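Local coordinates for protein endo-1,4-beta-mannanase (Eisenia fetida, PDB 5Y6T) that probably hydrolyses internal beta-1,4-mannosidic linkages of mannans, as a cold-adapted endo-1,4-beta-mannanase of glycoside hydrolase family 5, at residues 181-187 with 239-243; 232-236 with 262-266; 169-174 with 193-199. All coordinates share one frame; numbering follows the deposited sequence.

Contact 1 (181-187 with 239-243); sequences PCFDTQP and GWRNY
Arg241 pushes its guanidinium group between Pro181 and Pro187. Pro181 CB sits over the centre of one face, and Pro187 CG lies 3.5 Å above the opposite face, displaced toward the rim. The chain leaves the backbone with CG anti to N (chi1 174°) and then bends at chi3, which brings NH1 to the carbonyl of Asp184. That carbonyl oxygen is the tight spot. Tyr243 OH donates to Asp184 O at 2.7 Å, in the carbonyl plane and on a lone pair, while Arg241 NH1 reaches the same oxygen at 3.0 Å from well above that plane. Cys182 O also meets the edge of the Tyr243 ring, 3.2 Å from CD1. Both segments are barrel loops: 181-187 precedes helix 201-218 and the loop with 239-243 leads into helix 246-253, while a disulfide from Cys182 to Cys248 ties the first loop to the second helix. Asp184 itself makes an Asx turn, its OD1 accepting from Gln186 N at 2.9 Å. Toward solvent the grip slackens. The salt bridge from Asp184 OD1 to Arg241 NH1 is long, 3.4 Å, with carboxylate and guanidinium planes almost perpendicular, and water 1 joins the pair only by weak bonds. Beyond Pro187, whose O meets the edge of the Trp240 ring 3.4 Å from CZ3, the indole NE1 turns to Ser277, and exposed Gly239 adds little.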
ATOM      1  N   PRO A 181     -19.099  -9.820  13.037  1.00 21.66           N
ATOM      2  CA  PRO A 181     -17.662 -10.172  13.224  1.00 23.76           C
ATOM      3  C   PRO A 181     -16.738  -9.311  12.387  1.00 22.22           C
ATOM      4  O   PRO A 181     -15.600  -9.105  12.755  1.00 22.88           O
ATOM      5  CB  PRO A 181     -17.583 -11.649  12.753  1.00 26.25           C
ATOM      6  CG  PRO A 181     -18.965 -12.103  12.555  1.00 29.04           C
ATOM      7  CD  PRO A 181     -19.916 -10.943  12.564  1.00 26.43           C
ATOM      8  N   CYS A 182     -17.215  -8.790  11.287  1.00 21.47           N
ATOM      9  CA  CYS A 182     -16.417  -7.887  10.452  1.00 21.72           C
ATOM     10  C   CYS A 182     -15.913  -6.665  11.208  1.00 20.90           C
ATOM     11  O   CYS A 182     -14.841  -6.103  10.858  1.00 20.36           O
ATOM     12  CB  CYS A 182     -17.176  -7.414   9.218  1.00 22.38           C
ATOM     13  SG  CYS A 182     -17.251  -8.673   7.909  1.00 25.33           S
ATOM     14  N   PHE A 183     -16.673  -6.261  12.244  1.00 22.68           N
ATOM     15  CA  PHE A 183     -16.373  -5.013  13.016  1.00 20.84           C
ATOM     16  C   PHE A 183     -15.788  -5.314  14.379  1.00 22.59           C
ATOM     17  O   PHE A 183     -15.363  -4.419  15.073  1.00 23.97           O
ATOM     18  CB  PHE A 183     -17.674  -4.185  13.176  1.00 22.05           C
ATOM     19  CG  PHE A 183     -18.404  -3.933  11.919  1.00 21.31           C
ATOM     20  CD1 PHE A 183     -17.820  -3.954  10.672  1.00 21.60           C
ATOM     21  CD2 PHE A 183     -19.749  -3.670  11.978  1.00 24.33           C
ATOM     22  CE1 PHE A 183     -18.551  -3.756   9.531  1.00 22.71           C
ATOM     23  CE2 PHE A 183     -20.499  -3.431  10.842  1.00 24.31           C
ATOM     24  CZ  PHE A 183     -19.893  -3.522   9.595  1.00 25.66           C
ATOM     25  N   ASP A 184     -15.720  -6.573  14.727  1.00 22.16           N
ATOM     26  CA  ASP A 184     -15.281  -7.029  16.030  1.00 20.85           C
ATOM     27  C   ASP A 184     -13.764  -7.093  15.957  1.00 20.59           C
ATOM     28  O   ASP A 184     -13.197  -7.812  15.143  1.00 22.42           O
ATOM     29  CB  ASP A 184     -15.922  -8.386  16.327  1.00 21.45           C
ATOM     30  CG  ASP A 184     -15.427  -8.980  17.639  1.00 24.70           C
ATOM     31  OD1 ASP A 184     -14.210  -9.117  17.805  1.00 24.29           O
ATOM     32  OD2 ASP A 184     -16.285  -9.334  18.484  1.00 26.18           O
ATOM     33  N   THR A 185     -13.081  -6.358  16.835  1.00 21.07           N
ATOM     34  CA  THR A 185     -11.634  -6.341  16.923  1.00 21.64           C
ATOM     35  C   THR A 185     -10.983  -7.090  18.125  1.00 20.07           C
ATOM     36  O   THR A 185      -9.835  -6.851  18.442  1.00 21.50           O
ATOM     37  CB  THR A 185     -11.062  -4.919  16.877  1.00 21.16           C
ATOM     38  OG1 THR A 185     -11.603  -4.173  17.967  1.00 20.75           O
ATOM     39  CG2 THR A 185     -11.439  -4.208  15.542  1.00 21.89           C
ATOM     40  N   GLN A 186     -11.727  -8.017  18.705  1.00 20.92           N
ATOM     41  CA  GLN A 186     -11.171  -8.888  19.746  0.50 20.54           C
ATOM     42  C   GLN A 186      -9.964  -9.678  19.234  1.00 21.22           C
ATOM     43  O   GLN A 186      -8.988  -9.817  19.959  1.00 22.91           O
ATOM     44  CB  GLN A 186     -12.226  -9.754  20.429  0.50 20.21           C
ATOM     45  CG  GLN A 186     -13.215  -8.953  21.248  0.50 20.76           C
ATOM     46  CD  GLN A 186     -12.606  -8.252  22.446  0.50 20.42           C
ATOM     47  OE1 GLN A 186     -11.381  -8.212  22.626  0.50 21.59           O
ATOM     48  NE2 GLN A 186     -13.474  -7.691  23.302  0.50 21.45           N
ATOM     49  N   PRO A 187      -9.948 -10.092  17.974  1.00 20.90           N
ATOM     50  CA  PRO A 187      -8.667 -10.751  17.538  1.00 24.05           C
ATOM     51  C   PRO A 187      -7.416  -9.891  17.549  1.00 23.02           C
ATOM     52  O   PRO A 187      -6.325 -10.423  17.538  1.00 23.95           O
ATOM     53  CB  PRO A 187      -8.991 -11.227  16.104  1.00 22.82           C
ATOM     54  CG  PRO A 187     -10.479 -11.361  16.102  1.00 24.56           C
ATOM     55  CD  PRO A 187     -10.980 -10.229  16.963  1.00 22.25           C
ATOM     56  N   GLY A 239      -6.071 -17.847  14.206  1.00 25.49           N
ATOM     57  CA  GLY A 239      -6.792 -17.113  15.240  1.00 26.39           C
ATOM     58  C   GLY A 239      -7.024 -15.670  14.952  1.00 24.09           C
ATOM     59  O   GLY A 239      -7.506 -14.903  15.800  1.00 24.53           O
ATOM     60  N   TRP A 240      -6.663 -15.235  13.742  1.00 21.10           N
ATOM     61  CA  TRP A 240      -6.771 -13.837  13.357  1.00 20.54           C
ATOM     62  C   TRP A 240      -8.073 -13.553  12.645  1.00 20.75           C
ATOM     63  O   TRP A 240      -8.923 -14.431  12.561  1.00 21.81           O
ATOM     64  CB  TRP A 240      -5.559 -13.369  12.523  1.00 21.31           C
ATOM     65  CG  TRP A 240      -4.214 -13.655  13.202  1.00 20.87           C
ATOM     66  CD1 TRP A 240      -3.167 -14.326  12.628  1.00 22.66           C
ATOM     67  CD2 TRP A 240      -3.785 -13.297  14.526  1.00 21.00           C
ATOM     68  NE1 TRP A 240      -2.116 -14.382  13.509  1.00 21.70           N
ATOM     69  CE2 TRP A 240      -2.475 -13.783  14.687  1.00 20.33           C
ATOM     70  CE3 TRP A 240      -4.377 -12.564  15.598  1.00 23.81           C
ATOM     71  CZ2 TRP A 240      -1.739 -13.612  15.870  1.00 21.95           C
ATOM     72  CZ3 TRP A 240      -3.623 -12.384  16.770  1.00 24.85           C
ATOM     73  CH2 TRP A 240      -2.315 -12.898  16.885  1.00 23.74           C
ATOM     74  N   ARG A 241      -8.262 -12.362  12.090  1.00 19.74           N
ATOM     75  CA  ARG A 241      -9.399 -12.104  11.240  1.00 21.11           C
ATOM     76  C   ARG A 241      -8.963 -11.263  10.035  1.00 21.66           C
ATOM     77  O   ARG A 241      -8.094 -10.384  10.144  1.00 23.02           O
ATOM     78  CB  ARG A 241     -10.456 -11.329  12.047  1.00 20.68           C
ATOM     79  CG  ARG A 241     -11.682 -10.859  11.229  1.00 22.71           C
ATOM     80  CD  ARG A 241     -12.866 -10.478  12.110  1.00 21.59           C
ATOM     81  NE  ARG A 241     -13.384 -11.672  12.765  1.00 23.60           N
ATOM     82  CZ  ARG A 241     -13.754 -11.784  14.047  1.00 27.07           C
ATOM     83  NH1 ARG A 241     -13.723 -10.758  14.837  1.00 25.42           N
ATOM     84  NH2 ARG A 241     -14.148 -12.949  14.527  1.00 31.81           N
ATOM     85  N   ASN A 242      -9.605 -11.477   8.932  1.00 21.06           N
ATOM     86  CA  ASN A 242      -9.380 -10.674   7.732  1.00 19.47           C
ATOM     87  C   ASN A 242     -10.435  -9.580   7.562  1.00 21.03           C
ATOM     88  O   ASN A 242     -11.601  -9.848   7.208  1.00 20.95           O
ATOM     89  CB  ASN A 242      -9.285 -11.561   6.487  1.00 20.22           C
ATOM     90  CG  ASN A 242      -8.832 -10.793   5.262  1.00 21.75           C
ATOM     91  OD1 ASN A 242      -8.803  -9.580   5.226  1.00 21.31           O
ATOM     92  ND2 ASN A 242      -8.450 -11.525   4.243  1.00 22.92           N
ATOM     93  N   TYR A 243     -10.042  -8.361   7.885  1.00 19.48           N
ATOM     94  CA  TYR A 243     -10.953  -7.234   7.933  1.00 19.60           C
ATOM     95  C   TYR A 243     -11.177  -6.603   6.589  1.00 19.76           C
ATOM     96  O   TYR A 243     -12.025  -5.748   6.458  1.00 20.39           O
ATOM     97  CB  TYR A 243     -10.441  -6.212   8.926  1.00 20.14           C
ATOM     98  CG  TYR A 243     -10.526  -6.711  10.283  1.00 20.59           C
ATOM     99  CD1 TYR A 243     -11.729  -6.659  11.008  1.00 22.61           C
ATOM    100  CD2 TYR A 243      -9.399  -7.235  10.919  1.00 20.14           C
ATOM    101  CE1 TYR A 243     -11.786  -7.172  12.267  1.00 20.79           C
ATOM    102  CE2 TYR A 243      -9.457  -7.765  12.220  1.00 21.36           C
ATOM    103  CZ  TYR A 243     -10.676  -7.706  12.901  1.00 20.86           C
ATOM    104  OH  TYR A 243     -10.749  -8.221  14.184  1.00 21.52           O
TER
HETATM  105  O   HOH W   1     -14.121 -12.088  17.841  1.00 45.36           O

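Contact 2 (232-236 with 262-266)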
ATOM      1  N   ARG A 232      -2.320 -10.079  11.403  1.00 20.62           N
ATOM      2  CA  ARG A 232      -3.427 -10.238  12.296  1.00 21.00           C
ATOM      3  C   ARG A 232      -4.737  -9.667  11.800  1.00 21.43           C
ATOM      4  O   ARG A 232      -5.802 -10.026  12.315  1.00 22.97           O
ATOM      5  CB  ARG A 232      -3.122  -9.612  13.653  1.00 21.40           C
ATOM      6  CG  ARG A 232      -1.905 -10.179  14.377  1.00 21.36           C
ATOM      7  CD  ARG A 232      -1.837  -9.439  15.703  1.00 22.62           C
ATOM      8  NE  ARG A 232      -0.608  -9.665  16.463  1.00 25.16           N
ATOM      9  CZ  ARG A 232       0.561  -9.037  16.318  1.00 26.35           C
ATOM     10  NH1 ARG A 232       0.806  -8.186  15.331  1.00 25.65           N
ATOM     11  NH2 ARG A 232       1.550  -9.352  17.175  1.00 27.60           N
ATOM     12  N   ALA A 233      -4.689  -8.743  10.814  1.00 21.15           N
ATOM     13  CA  ALA A 233      -5.879  -8.195  10.219  1.00 21.05           C
ATOM     14  C   ALA A 233      -6.193  -8.619   8.776  1.00 19.40           C
ATOM     15  O   ALA A 233      -7.153  -8.085   8.172  1.00 20.48           O
ATOM     16  CB  ALA A 233      -5.784  -6.678  10.295  1.00 22.16           C
ATOM     17  N   GLN A 234      -5.426  -9.586   8.241  1.00 19.76           N
ATOM     18  CA  GLN A 234      -5.621 -10.020   6.870  1.00 19.30           C
ATOM     19  C   GLN A 234      -5.585 -11.514   6.700  1.00 19.62           C
ATOM     20  O   GLN A 234      -5.172 -12.013   5.673  1.00 21.29           O
ATOM     21  CB  GLN A 234      -4.644  -9.306   5.954  1.00 19.39           C
ATOM     22  CG  GLN A 234      -5.174  -7.948   5.554  1.00 19.25           C
ATOM     23  CD  GLN A 234      -4.446  -7.226   4.426  1.00 22.36           C
ATOM     24  OE1 GLN A 234      -4.041  -7.845   3.480  1.00 20.49           O
ATOM     25  NE2 GLN A 234      -4.414  -5.868   4.487  1.00 20.35           N
ATOM     26  N   THR A 235      -6.003 -12.243   7.743  1.00 19.37           N
ATOM     27  CA  THR A 235      -6.195 -13.696   7.555  1.00 19.54           C
ATOM     28  C   THR A 235      -7.297 -14.122   8.548  1.00 20.48           C
ATOM     29  O   THR A 235      -7.282 -13.613   9.668  1.00 19.06           O
ATOM     30  CB  THR A 235      -4.913 -14.565   7.661  1.00 21.42           C
ATOM     31  OG1 THR A 235      -5.209 -15.930   7.388  1.00 18.12           O
ATOM     32  CG2 THR A 235      -4.215 -14.505   9.035  1.00 22.01           C
ATOM     33  N   ASP A 236      -8.124 -15.089   8.140  1.00 21.32           N
ATOM     34  CA  ASP A 236      -9.043 -15.774   9.069  1.00 23.64           C
ATOM     35  C   ASP A 236      -8.410 -17.044   9.674  1.00 26.08           C
ATOM     36  O   ASP A 236      -9.055 -17.773  10.456  1.00 27.94           O
ATOM     37  CB  ASP A 236     -10.372 -16.032   8.331  1.00 22.67           C
ATOM     38  CG  ASP A 236     -11.042 -14.758   7.988  1.00 24.95           C
ATOM     39  OD1 ASP A 236     -11.219 -13.993   8.938  1.00 22.35           O
ATOM     40  OD2 ASP A 236     -11.345 -14.504   6.808  1.00 25.02           O
ATOM     41  N   PHE A 262      -5.311  -7.353  -4.210  1.00 19.90           N
ATOM     42  CA  PHE A 262      -4.344  -8.173  -3.462  1.00 18.63           C
ATOM     43  C   PHE A 262      -4.197  -7.699  -2.025  1.00 19.62           C
ATOM     44  O   PHE A 262      -4.254  -6.496  -1.710  1.00 18.45           O
ATOM     45  CB  PHE A 262      -3.021  -8.408  -4.170  1.00 19.65           C
ATOM     46  CG  PHE A 262      -2.140  -7.178  -4.401  1.00 20.15           C
ATOM     47  CD1 PHE A 262      -1.266  -6.737  -3.428  1.00 21.38           C
ATOM     48  CD2 PHE A 262      -2.167  -6.508  -5.598  1.00 25.87           C
ATOM     49  CE1 PHE A 262      -0.385  -5.703  -3.654  1.00 21.81           C
ATOM     50  CE2 PHE A 262      -1.316  -5.432  -5.823  1.00 27.86           C
ATOM     51  CZ  PHE A 262      -0.448  -5.023  -4.842  1.00 23.32           C
ATOM     52  N   TYR A 263      -4.133  -8.684  -1.160  1.00 18.71           N
ATOM     53  CA  TYR A 263      -3.835  -8.481   0.273  1.00 17.84           C
ATOM     54  C   TYR A 263      -2.327  -8.053   0.391  1.00 17.51           C
ATOM     55  O   TYR A 263      -1.503  -8.233  -0.534  1.00 18.72           O
ATOM     56  CB  TYR A 263      -4.109  -9.734   1.084  1.00 16.96           C
ATOM     57  CG  TYR A 263      -5.558 -10.116   1.061  1.00 17.20           C
ATOM     58  CD1 TYR A 263      -6.539  -9.294   1.623  1.00 19.90           C
ATOM     59  CD2 TYR A 263      -5.977 -11.281   0.490  1.00 19.48           C
ATOM     60  CE1 TYR A 263      -7.864  -9.634   1.590  1.00 19.36           C
ATOM     61  CE2 TYR A 263      -7.338 -11.633   0.456  1.00 19.13           C
ATOM     62  CZ  TYR A 263      -8.287 -10.773   1.003  1.00 18.04           C
ATOM     63  OH  TYR A 263      -9.633 -11.042   1.059  1.00 19.61           O
ATOM     64  N   GLN A 264      -2.036  -7.429   1.525  1.00 16.50           N
ATOM     65  CA  GLN A 264      -0.698  -6.909   1.740  1.00 18.75           C
ATOM     66  C   GLN A 264      -0.437  -6.896   3.252  1.00 19.38           C
ATOM     67  O   GLN A 264      -1.101  -6.172   3.970  1.00 21.48           O
ATOM     68  CB  GLN A 264      -0.598  -5.499   1.151  1.00 17.55           C
ATOM     69  CG  GLN A 264       0.719  -4.817   1.455  1.00 18.63           C
ATOM     70  CD  GLN A 264       0.831  -3.363   1.087  1.00 19.68           C
ATOM     71  OE1 GLN A 264       1.667  -2.639   1.673  1.00 18.62           O
ATOM     72  NE2 GLN A 264      -0.013  -2.894   0.228  1.00 19.52           N
ATOM     73  N   MET A 265       0.480  -7.717   3.713  1.00 18.72           N
ATOM     74  CA  MET A 265       0.825  -7.789   5.099  1.00 17.95           C
ATOM     75  C   MET A 265       2.195  -7.235   5.306  1.00 19.43           C
ATOM     76  O   MET A 265       3.129  -7.612   4.629  1.00 23.64           O
ATOM     77  CB  MET A 265       0.878  -9.276   5.504  1.00 18.74           C
ATOM     78  CG  MET A 265      -0.492  -9.922   5.425  1.00 17.47           C
ATOM     79  SD  MET A 265      -0.277 -11.614   5.885  1.00 20.72           S
ATOM     80  CE  MET A 265      -1.932 -12.224   5.959  1.00 20.49           C
ATOM     81  N   HIS A 266       2.326  -6.312   6.228  1.00 17.96           N
ATOM     82  CA  HIS A 266       3.634  -5.843   6.701  1.00 18.14           C
ATOM     83  C   HIS A 266       4.109  -6.705   7.870  1.00 18.99           C
ATOM     84  O   HIS A 266       3.283  -7.373   8.532  1.00 19.10           O
ATOM     85  CB  HIS A 266       3.492  -4.433   7.212  1.00 18.03           C
ATOM     86  CG  HIS A 266       2.987  -3.498   6.158  1.00 18.07           C
ATOM     87  ND1 HIS A 266       2.564  -2.207   6.433  1.00 18.45           N
ATOM     88  CD2 HIS A 266       2.734  -3.706   4.846  1.00 18.34           C
ATOM     89  CE1 HIS A 266       2.155  -1.653   5.313  1.00 17.29           C
ATOM     90  NE2 HIS A 266       2.248  -2.535   4.339  1.00 18.59           N
TER
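In the (beta/alpha)8 barrel expected of a family 5 glycoside hydrolase, strand 262-266 runs parallel to strand 223-228, and the loop that follows the latter folds back here to meet its neighbour. Gln234 carries the contact. Its side chain, extended beyond CG, delivers the amide to the backbone of the strand, where OE1 accepts from Gln264 N at 2.8 Å with an N-H...O angle of 157°; the donor is tilted 16° from the carbonyl plane. The other end of the amide serves the adjacent strand, since NE2 bonds to Leu226 O and Ser228 OG. OE1 also presses against Tyr263, 3.1 Å from CB and near the plane of the ring at its edge. The phenol then runs on to Asp290, which takes its OH. Met265 reaches the main chain of Gln234 with its CE methyl: an extended chain brings CE to 3.3 Å from Gln234 O and to 4.0 Å from Gln234 CB, with Thr235 CB slightly farther off. On the side of the strand that meets Arg67 of strand 65-72, His266 NE2 donates to Gln264 OE1 at 2.7 Å in the ring plane, and His266 ND1 bonds to Glu167, at a place in the barrel consistent with the family 5 active site. Bonded at both ends, the Gln234 amide has its rotation fixed and links the two barrel strands. The buried Gln234 O has no hydrogen-bonding partner in the model and only a methyl against it here, so the polar anchoring of this residue to the strand rests on its side chain rather than its carbonyl.

Contact 3 (169-174 with 193-199)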
ATOM      1  N   GLU A 169      -4.803  -0.248  11.027  1.00 19.44           N
ATOM      2  CA  GLU A 169      -4.838  -0.735  12.399  1.00 18.25           C
ATOM      3  C   GLU A 169      -4.104   0.152  13.352  1.00 20.05           C
ATOM      4  O   GLU A 169      -4.302   0.065  14.574  1.00 19.56           O
ATOM      5  CB  GLU A 169      -4.306  -2.157  12.463  1.00 19.46           C
ATOM      6  CG  GLU A 169      -4.984  -3.077  11.493  1.00 18.64           C
ATOM      7  CD  GLU A 169      -4.430  -3.038  10.070  1.00 20.37           C
ATOM      8  OE1 GLU A 169      -3.285  -2.526   9.887  1.00 19.88           O
ATOM      9  OE2 GLU A 169      -5.130  -3.552   9.193  1.00 20.33           O
ATOM     10  N   GLY A 170      -3.243   1.027  12.829  1.00 19.49           N
ATOM     11  CA  GLY A 170      -2.673   2.082  13.699  1.00 21.68           C
ATOM     12  C   GLY A 170      -3.667   3.006  14.325  1.00 21.71           C
ATOM     13  O   GLY A 170      -3.401   3.509  15.430  1.00 21.58           O
ATOM     14  N   ILE A 171      -4.848   3.188  13.712  1.00 20.10           N
ATOM     15  CA  ILE A 171      -5.785   4.159  14.207  1.00 20.18           C
ATOM     16  C   ILE A 171      -7.081   3.504  14.655  1.00 21.35           C
ATOM     17  O   ILE A 171      -8.093   4.190  14.808  1.00 20.53           O
ATOM     18  CB  ILE A 171      -6.025   5.285  13.192  1.00 19.69           C
ATOM     19  CG1 ILE A 171      -6.428   4.787  11.792  1.00 21.25           C
ATOM     20  CG2 ILE A 171      -4.779   6.171  13.182  1.00 20.07           C
ATOM     21  CD1 ILE A 171      -6.698   5.929  10.803  1.00 20.90           C
ATOM     22  N   VAL A 172      -7.095   2.171  14.754  1.00 19.31           N
ATOM     23  CA  VAL A 172      -8.319   1.426  15.088  1.00 19.54           C
ATOM     24  C   VAL A 172      -8.426   1.158  16.578  1.00 18.76           C
ATOM     25  O   VAL A 172      -7.445   1.016  17.286  1.00 20.82           O
ATOM     26  CB  VAL A 172      -8.434   0.101  14.317  1.00 20.15           C
ATOM     27  CG1 VAL A 172      -7.562  -0.998  14.914  1.00 20.50           C
ATOM     28  CG2 VAL A 172      -9.893  -0.380  14.224  1.00 23.48           C
ATOM     29  N   SER A 173      -9.689   1.097  17.020  1.00 20.42           N
ATOM     30  CA  SER A 173     -10.007   0.676  18.340  1.00 22.79           C
ATOM     31  C   SER A 173      -9.970  -0.837  18.406  1.00 23.37           C
ATOM     32  O   SER A 173     -10.856  -1.543  17.887  1.00 23.22           O
ATOM     33  CB  SER A 173     -11.382   1.240  18.716  1.00 23.98           C
ATOM     34  OG  SER A 173     -11.547   1.059  20.125  1.00 29.87           O
ATOM     35  N   ALA A 174      -8.895  -1.305  18.987  1.00 21.60           N
ATOM     36  CA  ALA A 174      -8.596  -2.756  19.083  1.00 24.30           C
ATOM     37  C   ALA A 174      -9.209  -3.377  20.322  1.00 22.50           C
ATOM     38  O   ALA A 174      -9.387  -2.727  21.329  1.00 25.36           O
ATOM     39  CB  ALA A 174      -7.098  -2.988  19.027  1.00 25.70           C
ATOM     40  N   ALA A 193      -2.147  -2.853  18.178  1.00 22.61           N
ATOM     41  CA  ALA A 193      -3.003  -2.021  17.291  1.00 23.26           C
ATOM     42  C   ALA A 193      -3.606  -0.833  18.036  1.00 23.45           C
ATOM     43  O   ALA A 193      -3.882  -0.884  19.246  1.00 25.48           O
ATOM     44  CB  ALA A 193      -4.085  -2.870  16.649  1.00 23.28           C
ATOM     45  N   GLY A 194      -3.861   0.236  17.303  1.00 22.01           N
ATOM     46  CA  GLY A 194      -4.488   1.414  17.905  1.00 20.74           C
ATOM     47  C   GLY A 194      -3.516   2.331  18.620  1.00 21.61           C
ATOM     48  O   GLY A 194      -3.885   3.086  19.507  1.00 22.95           O
ATOM     49  N   TRP A 195      -2.262   2.297  18.202  1.00 21.20           N
ATOM     50  CA  TRP A 195      -1.234   3.158  18.848  1.00 20.90           C
ATOM     51  C   TRP A 195      -1.433   4.639  18.522  1.00 23.51           C
ATOM     52  O   TRP A 195      -0.959   5.515  19.244  1.00 24.67           O
ATOM     53  CB  TRP A 195       0.170   2.745  18.399  1.00 23.25           C
ATOM     54  CG  TRP A 195       0.462   2.839  16.919  1.00 21.09           C
ATOM     55  CD1 TRP A 195       0.943   3.928  16.254  1.00 20.70           C
ATOM     56  CD2 TRP A 195       0.308   1.809  15.931  1.00 20.21           C
ATOM     57  NE1 TRP A 195       1.129   3.644  14.959  1.00 20.55           N
ATOM     58  CE2 TRP A 195       0.747   2.344  14.717  1.00 20.56           C
ATOM     59  CE3 TRP A 195      -0.061   0.443  15.977  1.00 21.54           C
ATOM     60  CZ2 TRP A 195       0.765   1.598  13.523  1.00 20.45           C
ATOM     61  CZ3 TRP A 195      -0.116  -0.258  14.810  1.00 21.85           C
ATOM     62  CH2 TRP A 195       0.296   0.324  13.573  1.00 23.21           C
ATOM     63  N   ALA A 196      -2.104   4.954  17.419  1.00 20.86           N
ATOM     64  CA  ALA A 196      -2.223   6.344  16.992  1.00 21.76           C
ATOM     65  C   ALA A 196      -3.654   6.956  17.126  1.00 21.33           C
ATOM     66  O   ALA A 196      -3.802   8.161  17.051  1.00 21.32           O
ATOM     67  CB  ALA A 196      -1.720   6.469  15.547  1.00 22.08           C
ATOM     68  N   ASP A 197      -4.711   6.135  17.193  1.00 22.28           N
ATOM     69  CA  ASP A 197      -6.052   6.642  17.458  0.70 21.05           C
ATOM     70  C   ASP A 197      -6.911   5.394  17.732  1.00 21.94           C
ATOM     71  O   ASP A 197      -6.374   4.275  17.741  1.00 20.93           O
ATOM     72  CB  ASP A 197      -6.596   7.499  16.314  0.70 21.38           C
ATOM     73  CG  ASP A 197      -6.974   8.913  16.725  0.70 26.53           C
ATOM     74  OD1 ASP A 197      -6.978   9.236  17.930  0.70 28.23           O
ATOM     75  OD2 ASP A 197      -7.250   9.711  15.810  0.70 26.72           O
ATOM     76  N   SER A 198      -8.189   5.624  17.975  1.00 21.60           N
ATOM     77  CA  SER A 198      -9.170   4.607  18.402  0.70 23.26           C
ATOM     78  C   SER A 198     -10.461   4.762  17.614  1.00 23.44           C
ATOM     79  O   SER A 198     -11.553   4.920  18.181  1.00 24.64           O
ATOM     80  CB  SER A 198      -9.488   4.731  19.904  0.70 25.23           C
ATOM     81  OG  SER A 198      -8.313   4.838  20.672  0.70 22.69           O
ATOM     82  N   ILE A 199     -10.362   4.714  16.310  1.00 20.44           N
ATOM     83  CA  ILE A 199     -11.517   4.856  15.442  1.00 20.20           C
ATOM     84  C   ILE A 199     -12.109   3.472  15.275  1.00 22.76           C
ATOM     85  O   ILE A 199     -11.371   2.502  15.103  1.00 22.08           O
ATOM     86  CB  ILE A 199     -11.047   5.414  14.079  1.00 21.38           C
ATOM     87  CG1 ILE A 199     -10.431   6.805  14.259  1.00 21.57           C
ATOM     88  CG2 ILE A 199     -12.219   5.534  13.063  1.00 20.80           C
ATOM     89  CD1 ILE A 199      -9.854   7.411  12.987  1.00 21.70           C
TER
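Glu169 O takes the N-H of Gly194 at 2.8 Å and starts a run of backbone bonds between two parts of the long loop after strand 165-166. Next along, Gly170 O accepts from Ala196 N, also at 2.8 Å, and weakly from Asp197 N; Trp195 N lies close too, but its angle is poor. Ile171 O receives Ile199 N, and Ser173 N returns the favour by donating to Ile199 O at 2.9 Å, so Val172 and Ile199 form a single beta bridge. Val172 CA adds a C-H...O contact to that same Ile199 oxygen. Trp195 CG lies between its backbone N and carbonyl carbon (chi1 61°), which swings the indole over Gly170; the glycine CA stands 3.3 Å from the centroid of the six-membered ring, 8° off the normal, a CH-pi contact. Ile171 and Ile199 lie side by side, CD1 to CD1 4.1 Å. The hydrogen bonds across the contact all run between main-chain atoms, which leaves polar side-chain groups to bond to other parts of the chain: Glu169 to Ser228, Tyr244 and Trp229 N, and Trp195 NE1 to Ala121 O, so that the indole is held by its ring face and its N-H together.

Overall arrangement
The three contacts sit on neighbouring loops and strands of one barrel. Centres of contacts 1 and 2 lie about 11 Å apart, those of contacts 1 and 3 about 14 Å, and those of contacts 2 and 3 about 16 Å. Hydrogen bonds join contact 1 to contact 2, Tyr243 N to Ala233 O (2.9 Å) and Asn242 N to Asp236 OD1 (3.0 Å), and to contact 3, Thr185 OG1 to Ser173 O (2.7 Å). Between contacts 2 and 3, Ala233 CB packs 3.4 Å from Glu169 OE2, and Ser228 OG bonds to both Gln234 and Glu169. His266 and Trp195 both touch Glu167, probably on the active-site side; a Tris molecule, probably from the crystallisation liquor, lies about 5 Å from the Trp195 side chain and may mark a pocket.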